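Local coordinates for protein 2-keto acid:ferredoxin oxidoreductase subunit alpha (Pyrococcus furiosus, PDB 1YD7) that probably forms part of a ferredoxin-dependent 2-oxoacid oxidoreductase that converts 2-oxoglutarate and coenzyme A to succinyl-CoA and carbon dioxide, at residues Pro14-Glu19 and Ile29-Ile34; Gly25-Ala30 and Ala57-Leu62; Leu155-Val160 and Phe164-Arg169. All blocks are in the same frame, centred on the assembly; numbering follows the deposited sequence.

Contact 1: residues Pro14-Glu19 and Ile29-Ile34; sequences PFPVGE and IARAAI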
loop_
_atom_site.group_PDB
_atom_site.type_symbol
_atom_site.label_atom_id
_atom_site.label_comp_id
_atom_site.label_asym_id
_atom_site.label_seq_id
_atom_site.Cartn_x
_atom_site.Cartn_y
_atom_site.Cartn_z
ATOM N N PRO A 14 -6.459 14.198 4.953
ATOM C CA PRO A 14 -7.637 14.445 4.115
ATOM C C PRO A 14 -8.810 13.511 4.387
ATOM O O PRO A 14 -9.833 13.603 3.721
ATOM C CB PRO A 14 -7.093 14.207 2.703
ATOM C CG PRO A 14 -6.032 13.176 2.900
ATOM C CD PRO A 14 -5.479 13.327 4.274
ATOM N N PHE A 15 -8.646 12.623 5.356
ATOM C CA PHE A 15 -9.698 11.730 5.803
ATOM C C PHE A 15 -9.758 11.784 7.328
ATOM O O PHE A 15 -8.776 12.174 7.966
ATOM C CB PHE A 15 -9.460 10.296 5.338
ATOM C CG PHE A 15 -8.046 9.824 5.504
ATOM C CD1 PHE A 15 -7.585 9.358 6.734
ATOM C CD2 PHE A 15 -7.178 9.820 4.416
ATOM C CE1 PHE A 15 -6.272 8.918 6.874
ATOM C CE2 PHE A 15 -5.852 9.387 4.550
ATOM C CZ PHE A 15 -5.403 8.932 5.775
ATOM N N PRO A 16 -10.912 11.402 7.914
ATOM C CA PRO A 16 -11.042 11.406 9.373
ATOM C C PRO A 16 -10.101 10.411 10.067
ATOM O O PRO A 16 -9.959 9.254 9.631
ATOM C CB PRO A 16 -12.524 11.023 9.600
ATOM C CG PRO A 16 -13.207 11.293 8.312
ATOM C CD PRO A 16 -12.168 11.002 7.263
ATOM N N VAL A 17 -9.483 10.875 11.149
ATOM C CA VAL A 17 -8.541 10.085 11.925
ATOM C C VAL A 17 -8.852 10.267 13.417
ATOM O O VAL A 17 -9.434 11.265 13.808
ATOM C CB VAL A 17 -7.057 10.508 11.655
ATOM C CG1 VAL A 17 -6.716 10.348 10.190
ATOM C CG2 VAL A 17 -6.792 11.944 12.126
ATOM N N GLY A 18 -8.424 9.325 14.248
ATOM C CA GLY A 18 -8.640 9.447 15.672
ATOM C C GLY A 18 -10.101 9.168 16.033
ATOM O O GLY A 18 -10.620 9.718 17.011
ATOM N N GLU A 19 -10.753 8.314 15.238
ATOM C CA GLU A 19 -12.138 7.922 15.483
ATOM C C GLU A 19 -12.546 6.806 14.516
ATOM O O GLU A 19 -11.818 6.536 13.552
ATOM C CB GLU A 19 -13.074 9.135 15.357
ATOM C CG GLU A 19 -13.073 9.775 13.988
ATOM C CD GLU A 19 -13.985 10.966 13.906
ATOM O OE1 GLU A 19 -15.193 10.836 14.256
ATOM O OE2 GLU A 19 -13.490 12.033 13.475
ATOM N N ILE A 29 -6.671 0.142 3.373
ATOM C CA ILE A 29 -5.318 0.097 2.788
ATOM C C ILE A 29 -4.760 1.507 2.502
ATOM O O ILE A 29 -3.712 1.876 3.024
ATOM C CB ILE A 29 -5.289 -0.792 1.516
ATOM C CG1 ILE A 29 -5.625 -2.232 1.876
ATOM C CG2 ILE A 29 -3.942 -0.724 0.834
ATOM C CD1 ILE A 29 -5.695 -3.192 0.669
ATOM N N ALA A 30 -5.504 2.316 1.760
ATOM C CA ALA A 30 -5.107 3.691 1.457
ATOM C C ALA A 30 -4.855 4.580 2.681
ATOM O O ALA A 30 -3.854 5.298 2.761
ATOM C CB ALA A 30 -6.158 4.341 0.553
ATOM N N ARG A 31 -5.782 4.562 3.633
ATOM C CA ARG A 31 -5.613 5.341 4.847
ATOM C C ARG A 31 -4.395 4.911 5.662
ATOM O O ARG A 31 -3.681 5.757 6.208
ATOM C CB ARG A 31 -6.854 5.251 5.724
ATOM C CG ARG A 31 -8.034 5.935 5.131
ATOM C CD ARG A 31 -9.176 6.118 6.160
ATOM N NE ARG A 31 -10.416 6.538 5.488
ATOM C CZ ARG A 31 -11.494 7.036 6.104
ATOM N NH1 ARG A 31 -11.509 7.267 7.412
ATOM N NH2 ARG A 31 -12.560 7.349 5.387
ATOM N N ALA A 32 -4.207 3.601 5.783
ATOM C CA ALA A 32 -3.053 3.035 6.482
ATOM C C ALA A 32 -1.726 3.427 5.810
ATOM O O ALA A 32 -0.779 3.827 6.480
ATOM C CB ALA A 32 -3.169 1.521 6.544
ATOM N N ALA A 33 -1.680 3.285 4.488
ATOM C CA ALA A 33 -0.489 3.603 3.714
ATOM C C ALA A 33 -0.085 5.050 3.959
ATOM O O ALA A 33 1.039 5.320 4.336
ATOM C CB ALA A 33 -0.727 3.324 2.250
ATOM N N ILE A 34 -1.050 5.959 3.852
ATOM C CA ILE A 34 -0.829 7.372 4.100
ATOM C C ILE A 34 -0.459 7.702 5.531
ATOM O O ILE A 34 0.437 8.526 5.776
ATOM C CB ILE A 34 -2.050 8.178 3.637
ATOM C CG1 ILE A 34 -2.075 8.162 2.105
ATOM C CG2 ILE A 34 -2.009 9.571 4.175
ATOM C CD1 ILE A 34 -3.202 8.865 1.486
#
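Phe15 and Arg31 lie flat against each other and run in opposite directions, the ring reaching toward the helix while the arginine chain reaches back along the loop. Arg31 CG sits over the ring centre, 3.7 Å from the centroid of Phe15 and 7° off the ring normal, a CH-pi contact with almost no offset. The next methylene has moved toward the rim: Arg31 CD is 3.7 Å from Phe15 CD1. Beyond it the guanidinium, tilted 23° from the ring plane, has Phe15 CB over one face, so the stacking on the ring is done by the aliphatic part of the chain. Phe15 chi1 of 44° places CG between the backbone N and the carbonyl carbon, which turns the ring in over the helix. The arginine chain is extended from CG to NE and spans the whole phenylalanine side chain. This loop leads into strand 19-24 and helix 25-36 follows that strand, so the contact folds the N-terminal segment back onto that helix, in a chain that belongs to the thiamine diphosphate-binding pyruvate:ferredoxin oxidoreductase family. At the edge of the ring, Ile34 CG2 lies near its plane, 3.8 Å from Phe15 CZ. Arg31 O comes within 3.6 Å of Phe15 CZ from the arginine's side, out of the ring plane. Tyr59 meets the Phe15 ring edge-to-face. Farther out, Pro16 CD lies 3.8 Å from Arg31 NH1, at the exposed margin. The charged end is held by salt bridges from Arg31 NE to Glu27 and from Arg31 NH1 to Asp21, which restrain the guanidinium.

Contact 2: residues Gly25-Ala30 and Ala57-Leu62; sequences GDEAIA and ALYMPL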
loop_
_atom_site.group_PDB
_atom_site.type_symbol
_atom_site.label_atom_id
_atom_site.label_comp_id
_atom_site.label_asym_id
_atom_site.label_seq_id
_atom_site.Cartn_x
_atom_site.Cartn_y
_atom_site.Cartn_z
ATOM N N GLY A 25 -12.282 -2.306 2.563
ATOM C CA GLY A 25 -10.941 -2.815 2.701
ATOM C C GLY A 25 -9.909 -1.985 1.933
ATOM O O GLY A 25 -8.839 -1.699 2.473
ATOM N N ASP A 26 -10.235 -1.594 0.698
ATOM C CA ASP A 26 -9.354 -0.760 -0.117
ATOM C C ASP A 26 -9.060 0.608 0.501
ATOM O O ASP A 26 -7.918 1.102 0.438
ATOM C CB ASP A 26 -9.927 -0.579 -1.518
ATOM C CG ASP A 26 -9.757 -1.802 -2.362
ATOM O OD1 ASP A 26 -8.820 -2.578 -2.071
ATOM O OD2 ASP A 26 -10.567 -2.003 -3.302
ATOM N N GLU A 27 -10.094 1.202 1.092
ATOM C CA GLU A 27 -10.012 2.486 1.778
ATOM C C GLU A 27 -9.190 2.377 3.026
ATOM O O GLU A 27 -8.525 3.323 3.407
ATOM C CB GLU A 27 -11.425 2.969 2.142
ATOM C CG GLU A 27 -11.485 4.300 2.920
ATOM C CD GLU A 27 -11.112 5.536 2.080
ATOM O OE1 GLU A 27 -11.102 5.472 0.819
ATOM O OE2 GLU A 27 -10.886 6.597 2.702
ATOM N N ALA A 28 -9.268 1.237 3.696
ATOM C CA ALA A 28 -8.438 0.958 4.849
ATOM C C ALA A 28 -6.957 0.865 4.451
ATOM O O ALA A 28 -6.111 1.426 5.127
ATOM C CB ALA A 28 -8.876 -0.333 5.521
ATOM N N ILE A 29 -6.671 0.142 3.373
ATOM C CA ILE A 29 -5.318 0.097 2.788
ATOM C C ILE A 29 -4.760 1.507 2.502
ATOM O O ILE A 29 -3.712 1.876 3.024
ATOM C CB ILE A 29 -5.289 -0.792 1.516
ATOM C CG1 ILE A 29 -5.625 -2.232 1.876
ATOM C CG2 ILE A 29 -3.942 -0.724 0.834
ATOM C CD1 ILE A 29 -5.695 -3.192 0.669
ATOM N N ALA A 30 -5.504 2.316 1.760
ATOM C CA ALA A 30 -5.107 3.691 1.457
ATOM C C ALA A 30 -4.855 4.580 2.681
ATOM O O ALA A 30 -3.854 5.298 2.761
ATOM C CB ALA A 30 -6.158 4.341 0.553
ATOM N N ALA A 57 -5.210 8.535 -5.751
ATOM C CA ALA A 57 -5.355 9.728 -6.621
ATOM C C ALA A 57 -6.007 10.906 -5.914
ATOM O O ALA A 57 -5.601 12.058 -6.109
ATOM C CB ALA A 57 -6.140 9.400 -7.882
ATOM N N LEU A 58 -7.029 10.641 -5.100
ATOM C CA LEU A 58 -7.639 11.716 -4.301
ATOM C C LEU A 58 -6.748 12.203 -3.177
ATOM O O LEU A 58 -6.578 13.398 -2.983
ATOM C CB LEU A 58 -8.978 11.242 -3.716
ATOM C CG LEU A 58 -9.732 12.188 -2.780
ATOM C CD1 LEU A 58 -10.320 13.348 -3.580
ATOM C CD2 LEU A 58 -10.807 11.417 -2.062
ATOM N N TYR A 59 -6.205 11.280 -2.395
ATOM C CA TYR A 59 -5.555 11.670 -1.148
ATOM C C TYR A 59 -4.124 12.192 -1.304
ATOM O O TYR A 59 -3.723 13.067 -0.545
ATOM C CB TYR A 59 -5.526 10.497 -0.150
ATOM C CG TYR A 59 -6.879 10.038 0.377
ATOM C CD1 TYR A 59 -7.911 10.952 0.601
ATOM C CD2 TYR A 59 -7.096 8.699 0.715
ATOM C CE1 TYR A 59 -9.144 10.548 1.093
ATOM C CE2 TYR A 59 -8.319 8.275 1.240
ATOM C CZ TYR A 59 -9.345 9.222 1.417
ATOM O OH TYR A 59 -10.551 8.870 1.921
HETATM N N MSE A 60 -3.356 11.624 -2.238
HETATM C CA MSE A 60 -1.929 11.958 -2.359
HETATM C C MSE A 60 -1.661 13.453 -2.562
HETATM O O MSE A 60 -0.851 14.012 -1.836
HETATM C CB MSE A 60 -1.246 11.147 -3.477
HETATM C CG MSE A 60 -0.827 9.753 -3.080
HETATM SE SE MSE A 60 0.341 9.598 -1.475
HETATM C CE MSE A 60 1.080 7.933 -2.022
ATOM N N PRO A 61 -2.347 14.103 -3.535
ATOM C CA PRO A 61 -2.141 15.558 -3.668
ATOM C C PRO A 61 -2.402 16.325 -2.391
ATOM O O PRO A 61 -1.777 17.362 -2.170
ATOM C CB PRO A 61 -3.125 15.984 -4.773
ATOM C CG PRO A 61 -3.456 14.718 -5.540
ATOM C CD PRO A 61 -3.253 13.554 -4.567
ATOM N N LEU A 62 -3.287 15.807 -1.535
ATOM C CA LEU A 62 -3.672 16.513 -0.321
ATOM C C LEU A 62 -2.657 16.336 0.792
ATOM O O LEU A 62 -2.707 17.051 1.789
ATOM C CB LEU A 62 -5.083 16.072 0.141
ATOM C CG LEU A 62 -6.214 16.501 -0.796
ATOM C CD1 LEU A 62 -7.506 15.708 -0.587
ATOM C CD2 LEU A 62 -6.484 18.002 -0.640
#
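Glu27 and Tyr59 meet through a single polar bond between helix 25-36 and Tyr59 of helix 52-59. The phenol OH of Tyr59 donates to Glu27 OE2 at 2.4 Å, a very short length that is doubtful at 2.3 Å resolution. The carboxylate oxygen lies at the edge of the tyrosine ring and in its plane, while the carboxylate plane itself is turned 72° from the ring. Glu27 CG is anti to the backbone N and the chain then bends at chi2 (71°), which carries the acid toward the phenol although its CB does not point at the other helix; only the end of the chain comes near.

Apolar contact is slight. Ala30 CB, one helical turn after Glu27, points at the tyrosine and comes within 4.5 Å of Tyr59 CD2, again near the ring plane. Ala30 also touches Ala55 and Met56 of helix 52-59.

Glu27 OE2 has Arg31 NE as its second partner, so one oxygen serves both a phenol and a guanidinium. Arg31 probably favours the ionised form of the carboxylate, and OE2 then divides its charge between the guanidinium and the phenol.

Contact 3: residues Leu155-Val160 and Phe164-Arg169; sequences LSPSTV and FDFTIR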
loop_
_atom_site.group_PDB
_atom_site.type_symbol
_atom_site.label_atom_id
_atom_site.label_comp_id
_atom_site.label_asym_id
_atom_site.label_seq_id
_atom_site.Cartn_x
_atom_site.Cartn_y
_atom_site.Cartn_z
ATOM N N LEU A 155 1.930 -10.530 3.766
ATOM C CA LEU A 155 0.800 -10.415 4.685
ATOM C C LEU A 155 -0.487 -10.518 3.858
ATOM O O LEU A 155 -0.618 -9.888 2.788
ATOM C CB LEU A 155 0.810 -9.081 5.427
ATOM C CG LEU A 155 1.969 -8.753 6.384
ATOM C CD1 LEU A 155 3.132 -8.223 5.617
ATOM C CD2 LEU A 155 1.558 -7.728 7.432
ATOM N N SER A 156 -1.437 -11.294 4.376
ATOM C CA SER A 156 -2.704 -11.614 3.694
ATOM C C SER A 156 -3.894 -11.299 4.598
ATOM O O SER A 156 -4.299 -12.169 5.364
ATOM C CB SER A 156 -2.751 -13.098 3.364
ATOM O OG SER A 156 -2.065 -13.369 2.166
ATOM N N PRO A 157 -4.436 -10.058 4.524
ATOM C CA PRO A 157 -5.572 -9.699 5.374
ATOM C C PRO A 157 -6.873 -10.391 4.916
ATOM O O PRO A 157 -7.070 -10.634 3.725
ATOM C CB PRO A 157 -5.665 -8.187 5.214
ATOM C CG PRO A 157 -5.106 -7.908 3.862
ATOM C CD PRO A 157 -4.041 -8.945 3.634
ATOM N N SER A 158 -7.720 -10.733 5.881
ATOM C CA SER A 158 -9.012 -11.403 5.608
ATOM C C SER A 158 -10.201 -10.555 6.046
ATOM O O SER A 158 -11.321 -10.839 5.671
ATOM C CB SER A 158 -9.050 -12.764 6.314
ATOM O OG SER A 158 -8.993 -12.566 7.714
ATOM N N THR A 159 -9.934 -9.512 6.830
ATOM C CA THR A 159 -10.913 -8.532 7.224
ATOM C C THR A 159 -10.411 -7.107 6.949
ATOM O O THR A 159 -9.204 -6.887 6.673
ATOM C CB THR A 159 -11.209 -8.632 8.718
ATOM O OG1 THR A 159 -10.097 -8.136 9.471
ATOM C CG2 THR A 159 -11.477 -10.087 9.120
ATOM N N VAL A 160 -11.342 -6.152 7.051
ATOM C CA VAL A 160 -11.058 -4.726 6.874
ATOM C C VAL A 160 -10.104 -4.233 7.949
ATOM O O VAL A 160 -9.200 -3.458 7.645
ATOM C CB VAL A 160 -12.343 -3.861 6.862
ATOM C CG1 VAL A 160 -12.032 -2.391 6.772
ATOM C CG2 VAL A 160 -13.269 -4.247 5.702
ATOM N N PHE A 164 -6.273 -2.688 7.260
ATOM C CA PHE A 164 -5.651 -1.572 7.905
ATOM C C PHE A 164 -4.317 -1.937 8.580
ATOM O O PHE A 164 -3.276 -1.389 8.193
ATOM C CB PHE A 164 -6.559 -0.915 8.912
ATOM C CG PHE A 164 -6.015 0.383 9.432
ATOM C CD1 PHE A 164 -6.149 1.543 8.688
ATOM C CD2 PHE A 164 -5.320 0.440 10.635
ATOM C CE1 PHE A 164 -5.624 2.744 9.144
ATOM C CE2 PHE A 164 -4.759 1.640 11.088
ATOM C CZ PHE A 164 -4.929 2.785 10.336
ATOM N N ASP A 165 -4.373 -2.841 9.569
ATOM C CA ASP A 165 -3.249 -3.159 10.436
ATOM C C ASP A 165 -2.088 -3.815 9.672
ATOM O O ASP A 165 -0.948 -3.558 9.975
ATOM C CB ASP A 165 -3.659 -4.120 11.570
ATOM C CG ASP A 165 -4.631 -3.507 12.576
ATOM O OD1 ASP A 165 -4.577 -2.295 12.869
ATOM O OD2 ASP A 165 -5.452 -4.279 13.113
ATOM N N PHE A 166 -2.400 -4.703 8.736
ATOM C CA PHE A 166 -1.406 -5.361 7.958
ATOM C C PHE A 166 -0.723 -4.387 6.983
ATOM O O PHE A 166 0.440 -4.614 6.601
ATOM C CB PHE A 166 -1.982 -6.544 7.174
ATOM C CG PHE A 166 -2.374 -7.755 8.019
ATOM C CD1 PHE A 166 -2.615 -7.671 9.378
ATOM C CD2 PHE A 166 -2.556 -8.976 7.410
ATOM C CE1 PHE A 166 -3.011 -8.797 10.102
ATOM C CE2 PHE A 166 -2.945 -10.092 8.136
ATOM C CZ PHE A 166 -3.170 -9.993 9.484
ATOM N N THR A 167 -1.438 -3.342 6.545
ATOM C CA THR A 167 -0.837 -2.345 5.657
ATOM C C THR A 167 0.242 -1.544 6.437
ATOM O O THR A 167 1.358 -1.379 5.951
ATOM C CB THR A 167 -1.900 -1.443 4.969
ATOM O OG1 THR A 167 -2.637 -2.239 4.027
ATOM C CG2 THR A 167 -1.242 -0.292 4.207
ATOM N N ILE A 168 -0.089 -1.102 7.649
ATOM C CA ILE A 168 0.880 -0.450 8.506
ATOM C C ILE A 168 2.065 -1.365 8.826
ATOM O O ILE A 168 3.231 -0.928 8.777
ATOM C CB ILE A 168 0.225 0.085 9.785
ATOM C CG1 ILE A 168 -0.606 1.322 9.448
ATOM C CG2 ILE A 168 1.283 0.443 10.833
ATOM C CD1 ILE A 168 -1.528 1.701 10.523
ATOM N N ARG A 169 1.774 -2.627 9.139
ATOM C CA ARG A 169 2.814 -3.576 9.425
ATOM C C ARG A 169 3.700 -3.798 8.200
ATOM O O ARG A 169 4.906 -3.960 8.356
ATOM C CB ARG A 169 2.231 -4.881 9.975
ATOM C CG ARG A 169 3.266 -5.966 10.282
ATOM C CD ARG A 169 2.885 -6.842 11.497
ATOM N NE ARG A 169 1.528 -7.399 11.437
ATOM C CZ ARG A 169 0.524 -7.095 12.275
ATOM N NH1 ARG A 169 -0.648 -7.685 12.101
ATOM N NH2 ARG A 169 0.649 -6.207 13.270
#
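Strand 153-155, helix 160-177 and the adjacent parallel strand 180-185 make a beta-alpha-beta crossover, and this contact closes its first half: the strand ends at Leu155, a short loop follows, and the helix turns back so that its first turns lie against that loop. Thr159 is the N-cap, its OG1 accepting from the backbone N of Glu162. The first turn is then built by Phe164 N donating to Val160 O at 3.1 Å, with an N-H...O angle of 163°.

The side-chain contact centres on Phe166, whose ring extends along the loop backbone. Phe166 CD2 reaches Pro157 N at 3.6 Å and Pro157 CB at 3.9 Å, and Phe166 CE2 is 3.7 Å from Ser156 O, which lies at the ring edge near its plane. With CG anti to its own carbonyl carbon (chi1 -71°), the ring leaves the helix on the side where the loop passes. Leu155 fills the other end: its CD2 methyl is 3.7 Å from Phe166 CB and 3.4 Å from Phe166 O, thus resting on the root of the phenylalanine and on the helix backbone. The same methyl touches Arg169 CG at 3.8 Å, where the arginine chain, bent at chi2 and chi3, folds past the leucine on the exposed margin.

Leu155 is also hydrogen-bonded through its backbone to Ile182 and Leu184 of strand 180-185, and Phe166 packs on Leu183 of that strand. Phe164 and Thr167 lead away from the loop to Ala32 of helix 25-36, with Phe164 also touching Leu35. Helix 160-177 thus touches strands 153-155 and 180-185 as well as helix 25-36.

Contacts 1 and 2 are buried and share helix 25-36; contact 3 is only partly buried, at the outermost strand of the parallel sheet within this chain. Contacts 1 and 2 lie about 8 Å apart between centres and merge, since Phe15 CD2 is 3.7 Å from Tyr59 CE2 and Ile34 CD1 is 3.3 Å from Tyr59 CB. Helix 160-177 of contact 3 packs on the face of helix 25-36 that carries Ile29 and Ala32. Chemistry follows place: a network of salt bridge and hydrogen bond among Arg31, Glu27 and Tyr59 joins aromatic packing in contacts 1 and 2, whereas contact 3 combines apolar packing with a helix start, bonded through backbone atoms and a threonine cap.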